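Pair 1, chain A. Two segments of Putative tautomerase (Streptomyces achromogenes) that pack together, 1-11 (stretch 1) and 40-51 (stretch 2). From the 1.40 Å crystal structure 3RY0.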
# COMPACT_ATOMS: atom_id res chain seq x y z
N PRO A 1 9.25 12.55 -0.17
CA PRO A 1 8.38 11.52 -0.83
C PRO A 1 8.70 10.13 -0.32
O PRO A 1 9.79 9.86 0.23
CB PRO A 1 8.70 11.67 -2.30
CG PRO A 1 9.64 12.82 -2.45
CD PRO A 1 10.08 13.30 -1.14
N LEU A 2 7.78 9.16 -0.53
CA LEU A 2 7.89 7.80 -0.14
C LEU A 2 7.90 6.91 -1.34
O LEU A 2 6.95 6.97 -2.17
CB LEU A 2 6.69 7.31 0.85
CG LEU A 2 6.84 5.78 1.19
CD1 LEU A 2 8.08 5.47 2.01
CD2 LEU A 2 5.66 4.98 1.91
N ILE A 3 8.89 6.08 -1.46
CA ILE A 3 9.00 5.15 -2.58
C ILE A 3 8.88 3.72 -2.05
O ILE A 3 9.74 3.29 -1.24
CB ILE A 3 10.35 5.33 -3.33
CG1 ILE A 3 10.43 6.71 -3.88
CG2 ILE A 3 10.48 4.28 -4.47
CD1 ILE A 3 11.89 7.07 -4.43
N ARG A 4 7.85 2.97 -2.43
CA ARG A 4 7.68 1.60 -1.93
C ARG A 4 7.93 0.70 -3.12
O ARG A 4 7.20 0.79 -4.12
CB ARG A 4 6.27 1.35 -1.41
CG ARG A 4 6.18 0.09 -0.60
CD ARG A 4 4.83 0.02 0.29
NE ARG A 4 5.22 -0.46 1.64
CZ ARG A 4 5.11 0.15 2.85
NH1 ARG A 4 5.58 -0.56 3.84
NH2 ARG A 4 4.48 1.36 3.19
N VAL A 5 8.89 -0.20 -2.99
CA VAL A 5 9.24 -1.09 -4.09
C VAL A 5 8.78 -2.49 -3.72
O VAL A 5 9.05 -2.97 -2.58
CB VAL A 5 10.76 -1.13 -4.28
CG1 VAL A 5 11.22 -2.06 -5.43
CG2 VAL A 5 11.30 0.24 -4.42
N THR A 6 8.16 -3.18 -4.68
CA THR A 6 7.84 -4.59 -4.45
C THR A 6 8.67 -5.44 -5.46
O THR A 6 8.53 -5.23 -6.65
CB THR A 6 6.34 -4.79 -4.72
OG1 THR A 6 5.55 -3.91 -3.90
CG2 THR A 6 5.91 -6.25 -4.36
N LEU A 7 9.47 -6.32 -4.90
CA LEU A 7 10.40 -7.15 -5.69
C LEU A 7 10.19 -8.55 -5.40
O LEU A 7 9.85 -8.87 -4.30
CB LEU A 7 11.87 -6.95 -5.24
CG LEU A 7 12.49 -5.57 -5.32
CD1 LEU A 7 14.00 -5.66 -4.96
CD2 LEU A 7 12.30 -5.01 -6.78
N LEU A 8 10.48 -9.47 -6.32
CA LEU A 8 10.60 -10.90 -5.94
C LEU A 8 11.74 -11.13 -5.03
O LEU A 8 12.85 -10.50 -5.23
CB LEU A 8 10.83 -11.77 -7.15
CG LEU A 8 9.64 -11.98 -8.01
CD1 LEU A 8 10.09 -12.55 -9.43
CD2 LEU A 8 8.67 -13.01 -7.38
N GLU A 9 11.58 -12.08 -4.12
CA GLU A 9 12.68 -12.64 -3.34
C GLU A 9 13.84 -13.07 -4.22
O GLU A 9 13.70 -13.46 -5.36
CB GLU A 9 12.20 -13.84 -2.44
CG GLU A 9 11.41 -13.43 -1.23
CD GLU A 9 10.92 -14.60 -0.38
OE1 GLU A 9 11.09 -15.78 -0.79
OE2 GLU A 9 10.33 -14.36 0.67
N GLY A 10 15.00 -12.96 -3.59
CA GLY A 10 16.20 -13.55 -4.10
C GLY A 10 17.20 -12.53 -4.62
O GLY A 10 18.17 -12.96 -5.29
N ARG A 11 17.01 -11.22 -4.41
CA ARG A 11 18.03 -10.25 -4.91
C ARG A 11 19.12 -10.22 -3.91
O ARG A 11 18.91 -10.45 -2.70
CB ARG A 11 17.55 -8.80 -4.95
CG ARG A 11 16.70 -8.40 -6.02
CD ARG A 11 17.40 -8.59 -7.25
NE ARG A 11 16.49 -8.62 -8.34
CZ ARG A 11 16.86 -8.54 -9.60
NH1 ARG A 11 18.16 -8.44 -9.90
NH2 ARG A 11 15.95 -8.61 -10.57
N VAL A 40 12.72 5.18 1.09
CA VAL A 40 12.45 4.01 0.25
C VAL A 40 12.24 2.84 1.15
O VAL A 40 13.08 2.54 2.07
CB VAL A 40 13.65 3.72 -0.70
CG1 VAL A 40 13.29 2.61 -1.68
CG2 VAL A 40 14.09 4.93 -1.52
N ILE A 41 11.16 2.07 0.91
CA ILE A 41 10.91 0.84 1.62
C ILE A 41 10.90 -0.30 0.55
O ILE A 41 10.14 -0.18 -0.46
CB ILE A 41 9.51 0.82 2.30
CG1 ILE A 41 9.38 2.03 3.22
CG2 ILE A 41 9.34 -0.60 3.02
CD1 ILE A 41 10.08 1.94 4.54
N VAL A 42 11.70 -1.31 0.73
CA VAL A 42 11.80 -2.41 -0.25
C VAL A 42 11.13 -3.60 0.36
O VAL A 42 11.57 -4.09 1.43
CB VAL A 42 13.26 -2.72 -0.63
CG1 VAL A 42 13.33 -3.97 -1.59
CG2 VAL A 42 13.93 -1.58 -1.33
N GLU A 43 10.10 -4.13 -0.32
CA GLU A 43 9.38 -5.32 0.18
C GLU A 43 9.72 -6.46 -0.80
O GLU A 43 9.86 -6.23 -2.02
CB GLU A 43 7.90 -5.03 0.00
CG GLU A 43 7.41 -3.87 0.79
CD GLU A 43 5.93 -3.62 0.51
OE1 GLU A 43 5.44 -3.89 -0.65
OE2 GLU A 43 5.30 -3.15 1.49
N GLU A 44 9.92 -7.68 -0.29
CA GLU A 44 10.29 -8.86 -1.10
C GLU A 44 9.09 -9.81 -0.95
O GLU A 44 8.53 -10.05 0.15
CB GLU A 44 11.58 -9.50 -0.58
CG GLU A 44 12.74 -8.58 -0.87
CD GLU A 44 14.14 -9.23 -0.76
OE1 GLU A 44 14.24 -10.47 -0.71
OE2 GLU A 44 15.13 -8.47 -0.78
N THR A 45 8.66 -10.34 -2.09
CA THR A 45 7.54 -11.23 -2.16
C THR A 45 8.05 -12.61 -2.65
O THR A 45 8.76 -12.68 -3.66
CB THR A 45 6.51 -10.69 -3.20
OG1 THR A 45 6.11 -9.36 -2.74
CG2 THR A 45 5.37 -11.60 -3.31
N PRO A 46 7.63 -13.71 -1.98
CA PRO A 46 8.06 -15.03 -2.49
C PRO A 46 7.34 -15.31 -3.79
O PRO A 46 6.20 -14.83 -4.02
CB PRO A 46 7.59 -16.01 -1.42
CG PRO A 46 6.73 -15.39 -0.61
CD PRO A 46 6.87 -13.79 -0.72
N PRO A 47 7.95 -16.13 -4.67
CA PRO A 47 7.36 -16.32 -5.99
C PRO A 47 6.04 -17.10 -6.03
O PRO A 47 5.34 -17.01 -7.04
CB PRO A 47 8.45 -17.08 -6.79
CG PRO A 47 9.24 -17.80 -5.66
CD PRO A 47 9.26 -16.71 -4.49
N GLU A 48 5.69 -17.75 -4.93
CA GLU A 48 4.41 -18.46 -4.82
C GLU A 48 3.32 -17.49 -4.52
O GLU A 48 2.14 -17.84 -4.62
CB GLU A 48 4.45 -19.49 -3.67
CG GLU A 48 5.41 -20.63 -3.88
CD GLU A 48 6.85 -20.31 -3.67
OE1 GLU A 48 7.17 -19.28 -2.98
OE2 GLU A 48 7.64 -21.11 -4.26
N ARG A 49 3.65 -16.22 -4.19
CA ARG A 49 2.64 -15.24 -3.78
C ARG A 49 2.56 -14.09 -4.73
O ARG A 49 1.88 -13.06 -4.46
CB ARG A 49 2.90 -14.78 -2.36
CG ARG A 49 2.76 -15.87 -1.36
CD ARG A 49 2.82 -15.32 0.07
NE ARG A 49 2.85 -16.45 1.00
CZ ARG A 49 3.52 -16.47 2.16
NH1 ARG A 49 4.27 -15.43 2.53
NH2 ARG A 49 3.49 -17.57 2.92
N TRP A 50 3.15 -14.19 -5.92
CA TRP A 50 3.12 -13.18 -6.98
C TRP A 50 2.53 -13.84 -8.15
O TRP A 50 3.10 -14.87 -8.60
CB TRP A 50 4.54 -12.70 -7.25
CG TRP A 50 4.65 -11.55 -8.19
CD1 TRP A 50 4.11 -11.37 -9.45
CD2 TRP A 50 5.40 -10.34 -7.94
NE1 TRP A 50 4.46 -10.17 -10.01
CE2 TRP A 50 5.27 -9.51 -9.07
CE3 TRP A 50 6.27 -9.94 -6.90
CZ2 TRP A 50 5.90 -8.26 -9.16
CZ3 TRP A 50 6.85 -8.69 -7.00
CH2 TRP A 50 6.64 -7.87 -8.09
N PHE A 51 1.42 -13.34 -8.66
CA PHE A 51 0.71 -13.98 -9.85
C PHE A 51 0.69 -13.03 -11.03
O PHE A 51 0.52 -11.82 -10.89
CB PHE A 51 -0.75 -14.35 -9.47
CG PHE A 51 -0.85 -15.30 -8.28
CD1 PHE A 51 -1.11 -16.63 -8.54
CD2 PHE A 51 -0.72 -14.84 -6.92
CE1 PHE A 51 -1.16 -17.49 -7.52
CE2 PHE A 51 -0.74 -15.70 -5.90
CZ PHE A 51 -0.98 -17.11 -6.17

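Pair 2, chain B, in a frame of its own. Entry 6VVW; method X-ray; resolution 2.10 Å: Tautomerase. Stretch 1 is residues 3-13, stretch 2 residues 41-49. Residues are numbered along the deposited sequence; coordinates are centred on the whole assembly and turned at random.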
# COMPACT_ATOMS: atom_id res chain seq x y z
N ILE B 3 1.07 11.19 4.31
CA ILE B 3 1.38 10.79 2.95
C ILE B 3 0.21 9.97 2.41
O ILE B 3 -0.46 9.24 3.13
CB ILE B 3 2.70 10.02 2.90
CG1 ILE B 3 2.46 8.55 3.15
CG2 ILE B 3 3.61 10.54 3.96
CD1 ILE B 3 3.68 7.78 3.03
N LEU B 4 -0.06 10.12 1.12
CA LEU B 4 -1.22 9.50 0.51
C LEU B 4 -0.75 8.75 -0.71
O LEU B 4 0.15 9.19 -1.42
CB LEU B 4 -2.27 10.53 0.11
CG LEU B 4 -3.42 10.75 1.09
CD1 LEU B 4 -2.99 11.55 2.32
CD2 LEU B 4 -4.51 11.49 0.37
N GLN B 5 -1.33 7.57 -0.91
CA GLN B 5 -1.16 6.83 -2.15
C GLN B 5 -2.56 6.54 -2.64
O GLN B 5 -3.45 6.30 -1.83
CB GLN B 5 -0.36 5.52 -1.96
CG GLN B 5 0.95 5.72 -1.24
CD GLN B 5 1.81 4.48 -1.23
OE1 GLN B 5 1.37 3.39 -1.61
NE2 GLN B 5 3.07 4.63 -0.81
N VAL B 6 -2.74 6.59 -3.96
CA VAL B 6 -4.07 6.60 -4.56
C VAL B 6 -4.07 5.72 -5.79
O VAL B 6 -3.20 5.86 -6.66
CB VAL B 6 -4.50 8.03 -4.97
CG1 VAL B 6 -5.97 8.04 -5.27
CG2 VAL B 6 -4.13 9.05 -3.92
N GLN B 7 -5.06 4.83 -5.90
CA GLN B 7 -5.30 4.09 -7.13
C GLN B 7 -6.58 4.60 -7.76
O GLN B 7 -7.64 4.57 -7.13
CB GLN B 7 -5.40 2.59 -6.86
CG GLN B 7 -4.07 1.95 -6.57
CD GLN B 7 -4.17 0.49 -6.13
OE1 GLN B 7 -5.26 -0.10 -6.10
NE2 GLN B 7 -3.02 -0.10 -5.79
N VAL B 8 -6.47 5.09 -9.00
CA VAL B 8 -7.64 5.48 -9.78
C VAL B 8 -7.72 4.59 -11.00
O VAL B 8 -6.69 4.16 -11.52
CB VAL B 8 -7.55 6.96 -10.19
CG1 VAL B 8 -6.26 7.22 -10.90
CG2 VAL B 8 -8.74 7.33 -11.07
N THR B 9 -8.93 4.32 -11.47
CA THR B 9 -9.05 3.64 -12.76
C THR B 9 -8.33 4.48 -13.82
O THR B 9 -8.36 5.71 -13.79
CB THR B 9 -10.53 3.44 -13.12
OG1 THR B 9 -10.68 2.32 -14.00
CG2 THR B 9 -11.11 4.64 -13.83
N ALA B 10 -7.61 3.81 -14.72
CA ALA B 10 -6.78 4.55 -15.66
C ALA B 10 -7.64 5.36 -16.63
O ALA B 10 -8.81 5.04 -16.88
CB ALA B 10 -5.87 3.61 -16.44
N GLY B 11 -7.04 6.42 -17.19
CA GLY B 11 -7.59 7.05 -18.38
C GLY B 11 -7.95 8.52 -18.30
O GLY B 11 -8.93 8.95 -18.89
N ARG B 12 -7.16 9.30 -17.58
CA ARG B 12 -7.49 10.70 -17.33
C ARG B 12 -6.41 11.59 -17.92
O ARG B 12 -5.27 11.18 -18.08
CB ARG B 12 -7.61 10.99 -15.82
CG ARG B 12 -8.34 9.97 -14.98
CD ARG B 12 -9.85 10.14 -15.05
NE ARG B 12 -10.51 8.84 -15.04
CZ ARG B 12 -11.76 8.64 -14.62
NH1 ARG B 12 -12.49 9.65 -14.18
NH2 ARG B 12 -12.29 7.42 -14.65
N SER B 13 -6.79 12.82 -18.22
CA SER B 13 -5.78 13.81 -18.57
C SER B 13 -4.96 14.21 -17.37
O SER B 13 -5.39 14.08 -16.22
CB SER B 13 -6.40 15.07 -19.14
OG SER B 13 -5.50 16.13 -18.89
N ILE B 41 1.32 13.17 -1.72
CA ILE B 41 0.26 12.41 -2.36
C ILE B 41 0.83 11.81 -3.62
O ILE B 41 1.51 12.50 -4.39
CB ILE B 41 -0.96 13.29 -2.71
CG1 ILE B 41 -1.64 13.77 -1.43
CG2 ILE B 41 -1.92 12.51 -3.55
CD1 ILE B 41 -2.46 15.01 -1.60
N SER B 42 0.55 10.54 -3.85
CA SER B 42 1.05 9.84 -5.03
C SER B 42 -0.11 9.21 -5.77
O SER B 42 -0.89 8.47 -5.17
CB SER B 42 2.05 8.77 -4.62
OG SER B 42 1.41 7.52 -4.46
N LEU B 43 -0.22 9.47 -7.06
CA LEU B 43 -1.27 8.85 -7.86
C LEU B 43 -0.70 7.78 -8.77
O LEU B 43 0.33 7.99 -9.42
CB LEU B 43 -2.01 9.90 -8.70
CG LEU B 43 -3.18 9.29 -9.47
CD1 LEU B 43 -4.06 8.65 -8.45
CD2 LEU B 43 -3.98 10.34 -10.19
N HIS B 44 -1.39 6.62 -8.84
CA HIS B 44 -0.93 5.45 -9.58
C HIS B 44 -2.12 4.84 -10.31
O HIS B 44 -2.82 4.00 -9.75
CB HIS B 44 -0.29 4.45 -8.63
CG HIS B 44 -0.21 3.05 -9.15
ND1 HIS B 44 0.01 2.75 -10.48
CD2 HIS B 44 -0.28 1.85 -8.51
CE1 HIS B 44 0.07 1.44 -10.64
NE2 HIS B 44 -0.12 0.87 -9.46
N GLU B 45 -2.32 5.24 -11.57
CA GLU B 45 -3.51 4.80 -12.29
C GLU B 45 -3.43 3.32 -12.61
O GLU B 45 -2.36 2.74 -12.78
CB GLU B 45 -3.70 5.56 -13.59
CG GLU B 45 -3.06 6.92 -13.67
CD GLU B 45 -3.30 7.56 -15.03
OE1 GLU B 45 -4.32 7.22 -15.66
OE2 GLU B 45 -2.49 8.40 -15.45
N ILE B 46 -4.60 2.71 -12.74
CA ILE B 46 -4.75 1.27 -12.82
C ILE B 46 -5.56 0.96 -14.07
O ILE B 46 -6.59 1.58 -14.31
CB ILE B 46 -5.44 0.70 -11.57
CG1 ILE B 46 -4.58 0.92 -10.33
CG2 ILE B 46 -5.71 -0.76 -11.76
CD1 ILE B 46 -4.83 -0.10 -9.27
N GLU B 47 -5.08 0.01 -14.86
CA GLU B 47 -5.77 -0.34 -16.08
C GLU B 47 -7.05 -1.09 -15.75
O GLU B 47 -7.09 -1.91 -14.83
CB GLU B 47 -4.89 -1.21 -16.98
CG GLU B 47 -4.28 -0.50 -18.15
CD GLU B 47 -5.31 0.18 -19.02
OE1 GLU B 47 -6.46 -0.31 -19.10
OE2 GLU B 47 -4.96 1.21 -19.63
N GLN B 48 -8.09 -0.84 -16.55
CA GLN B 48 -9.18 -1.79 -16.64
C GLN B 48 -8.55 -3.14 -16.94
O GLN B 48 -7.37 -3.22 -17.29
CB GLN B 48 -10.19 -1.37 -17.70
CG GLN B 48 -10.40 0.14 -17.76
CD GLN B 48 -11.83 0.55 -18.10
OE1 GLN B 48 -12.50 -0.10 -18.90
NE2 GLN B 48 -12.29 1.65 -17.50
N GLN B 49 -9.30 -4.22 -16.75
CA GLN B 49 -8.76 -5.58 -16.72
C GLN B 49 -7.46 -5.71 -15.93
O GLN B 49 -6.76 -6.73 -16.03
CB GLN B 49 -8.61 -6.13 -18.15
CG GLN B 49 -7.53 -5.55 -19.01
CD GLN B 49 -8.01 -5.34 -20.43
OE1 GLN B 49 -7.97 -6.26 -21.25
NE2 GLN B 49 -8.50 -4.14 -20.73

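The sharpest difference lies on the sheet face that carries A:Arg4, A:Ile41, A:Thr6 and A:Glu43 in pair 1. There a salt bridge ties the strands together: A:Arg4 NE donates to A:Glu43 OE2 at 2.7 Å, while A:Ile41 CB lies over one face of the guanidinium. The matching positions in pair 2 are B:Gln5, B:Ser42, B:Gln7 and B:His44, and no charged pair joins them. B:Gln5 CB merely rests 3.7 Å from B:Ser42 OG, and B:Gln7 CG lies 4.3 Å from B:His44 CD2. Arginine and glutamate suit their places because both are long and flexible enough for their ends to come together across the strands, and the aliphatic bulk of isoleucine fills the space beside them; the small serine leaves no comparable hydrocarbon there.

Beneath this contrast the backbones are nearly the same, superposing with an RMSD of 0.5 Å over 14 central residues. Each pair sets two parallel strands side by side, with axes 4.5 Å apart at closest approach and inclined by 29° in pair 1 and 15° in pair 2. A:Ile3, A:Arg4 and A:Val5 bridge to A:Val40, A:Ile41 and A:Val42; their counterparts B:Leu4, B:Gln5 and B:Val6 bridge to B:Ile41, B:Ser42 and B:Leu43. Pair 1 keeps a regular ladder: A:Val5 N to A:Ile41 O is 2.8 Å, A:Glu43 N to A:Val5 O 2.7 Å, and A:Leu7 N to A:Glu43 O 2.9 Å. In pair 2 the equivalent of the first, B:Val6 N to B:Ser42 O, is a weak bond at 2.9 Å, and the equivalent of the last has opened, with B:Val8 N 3.9 Å from B:His44 O. The ladder then resumes as B:Ile46 N donates to B:Val8 O at 2.8 Å, and it closes with a very short bond of 2.5 Å from B:Ala10 N to B:Ile46 O. Pair 1 has A:Glu9 N to A:Thr45 O there, at 2.9 Å.

On the face bearing A:Val5 and A:Val42, the matched positions A:Ile3/B:Leu4, A:Val40/B:Ile41, A:Val5/B:Val6, A:Val42/B:Leu43 and A:Leu7/B:Val8 are apolar in both pairs, but bulk is shared differently. In pair 1 the longer A:Leu7 reaches the short A:Val42, CD1 to CG1, at 3.8 Å. In pair 2 the sizes are exchanged: B:Leu43 is the longer residue, and its CD1 lies 3.6 Å from B:Val8 CG1 and equally far from B:Val6 CB. Either arrangement brings a leucine methyl against a valine methyl across the two strands.

A:Glu44 and B:Glu45 coincide closely, their side-chain centres 0.5 Å apart, yet their carboxylates are used differently. B:Glu45 OE1 accepts a hydrogen bond from B:Gly11 N at 3.2 Å, whereas A:Glu44 OE1 stays 3.9 Å from A:Gly10 N, too far for one. Glycine suits both positions because at its backbone angles a CB would be jammed against the preceding carbonyl oxygen. In pair 1, A:Trp50 CE3 meets A:Leu8 CD2 at 3.9 Å, and its ring edge meets A:Thr6 O.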